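Local atomic coordinates of acetyltransferase (Agrobacterium tumefaciens str. C58, PDB entry 2G3A), a protein that transfers an acetyl group from acetyl coenzyme A to acceptor substrates, preferring glucosamine 6-phosphate or dopamine, and releases CoA and the acetylated product. Residues A[90-93]-A[94-98]. Numbering follows the deposited sequence.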
loop_
_atom_site.group_PDB
_atom_site.type_symbol
_atom_site.label_atom_id
_atom_site.label_comp_id
_atom_site.label_asym_id
_atom_site.label_seq_id
_atom_site.Cartn_x
_atom_site.Cartn_y
_atom_site.Cartn_z
ATOM N N GLN A 90 17.295 5.748 -19.872
ATOM C CA GLN A 90 16.777 5.821 -21.238
ATOM C C GLN A 90 15.313 6.285 -21.274
ATOM O O GLN A 90 14.594 6.029 -22.239
ATOM C CB GLN A 90 16.929 4.445 -21.917
ATOM C CG GLN A 90 18.371 4.116 -22.331
ATOM C CD GLN A 90 18.631 2.634 -22.536
ATOM O OE1 GLN A 90 17.915 1.959 -23.275
ATOM N NE2 GLN A 90 19.677 2.123 -21.885
ATOM N N GLY A 91 14.878 6.959 -20.210
ATOM C CA GLY A 91 13.507 7.472 -20.109
ATOM C C GLY A 91 12.411 6.423 -20.038
ATOM O O GLY A 91 11.246 6.713 -20.341
ATOM N N ILE A 92 12.768 5.204 -19.633
ATOM C CA ILE A 92 11.787 4.122 -19.596
ATOM C C ILE A 92 10.827 4.230 -18.409
ATOM O O ILE A 92 9.627 4.010 -18.568
ATOM C CB ILE A 92 12.439 2.709 -19.639
ATOM C CG1 ILE A 92 13.247 2.521 -20.920
ATOM C CG2 ILE A 92 11.358 1.608 -19.471
ATOM C CD1 ILE A 92 12.502 2.842 -22.209
ATOM N N ALA A 93 11.342 4.544 -17.226
ATOM C CA ALA A 93 10.462 4.753 -16.082
ATOM C C ALA A 93 9.499 5.937 -16.358
ATOM O O ALA A 93 8.301 5.819 -16.128
ATOM C CB ALA A 93 11.280 4.981 -14.784
ATOM N N PRO A 94 10.024 7.095 -16.832
ATOM C CA PRO A 94 9.061 8.143 -17.229
ATOM C C PRO A 94 8.052 7.715 -18.319
ATOM O O PRO A 94 6.907 8.168 -18.296
ATOM C CB PRO A 94 9.963 9.284 -17.711
ATOM C CG PRO A 94 11.275 9.052 -16.986
ATOM C CD PRO A 94 11.418 7.556 -16.975
ATOM N N LYS A 95 8.471 6.851 -19.246
ATOM C CA LYS A 95 7.575 6.362 -20.294
ATOM C C LYS A 95 6.438 5.547 -19.693
ATOM O O LYS A 95 5.290 5.675 -20.117
ATOM C CB LYS A 95 8.339 5.536 -21.335
ATOM C CG LYS A 95 7.441 4.927 -22.422
ATOM C CD LYS A 95 8.262 4.367 -23.572
ATOM C CE LYS A 95 7.365 3.889 -24.718
ATOM N NZ LYS A 95 8.199 3.416 -25.862
ATOM N N LEU A 96 6.771 4.686 -18.732
ATOM C CA LEU A 96 5.772 3.897 -18.017
ATOM C C LEU A 96 4.820 4.802 -17.256
ATOM O O LEU A 96 3.612 4.603 -17.312
ATOM C CB LEU A 96 6.440 2.895 -17.058
ATOM C CG LEU A 96 7.254 1.769 -17.710
ATOM C CD1 LEU A 96 8.146 1.120 -16.683
ATOM C CD2 LEU A 96 6.358 0.731 -18.387
ATOM N N LEU A 97 5.363 5.815 -16.574
ATOM C CA LEU A 97 4.511 6.777 -15.865
ATOM C C LEU A 97 3.592 7.556 -16.816
ATOM O O LEU A 97 2.432 7.830 -16.495
ATOM C CB LEU A 97 5.361 7.744 -15.051
ATOM C CG LEU A 97 6.120 7.098 -13.875
ATOM C CD1 LEU A 97 7.130 8.100 -13.333
ATOM C CD2 LEU A 97 5.132 6.616 -12.775
ATOM N N ALA A 98 4.128 7.933 -17.974
ATOM C CA ALA A 98 3.345 8.648 -18.987
ATOM C C ALA A 98 2.227 7.780 -19.574
ATOM O O ALA A 98 1.099 8.258 -19.789
ATOM C CB ALA A 98 4.269 9.193 -20.092
#
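Gly-91 O accepts a hydrogen bond from Lys-95 N at 3.0 Å and opens the first turn of helix 92-106, the helix that in the GNAT fold follows the loop expected to bind the CoA pyrophosphate and crosses from strand 75-82 to strand 111-116. Gly-91 sits at the N-cap, with a positive phi. Its bond is bent, 140° at the hydrogen; the next two straighten, with Leu-96 N reaching Ile-92 O at 2.9 Å and Leu-97 N reaching Ala-93 O at 3.0 Å. Pro-94 has no N-H to give, which costs nothing in the first turn; its CB lies 3.9 Å from Gly-91 O.

Both leucines turn CG anti to their own carbonyl carbon (chi1 -66° and -67°), which brings each CG to 3.4 Å from the carbonyl oxygen four residues earlier, Ile-92 O for Leu-96 and Ala-93 O for Leu-97. On one flank, Leu-96 CD1 meets Ile-92 CG2 at 4.3 Å, and both residues pack on Ile-56 of strand 50-57 and Phe-18 of the second subunit. Leu-97 packs on Tyr-125 and Tyr-128 of helix 119-128. Both leucines also touch Leu-81 of strand 75-82; Leu-81 and Tyr-125 probably bind CoA, as in related enzymes. Lys-95 runs out fully extended, with a cation-pi contact to Phe-18 of the second subunit. The Pro-94 ring, joined to Ala-93 by the peptide bond, holds CD 3.4 Å from Ala-93 CB.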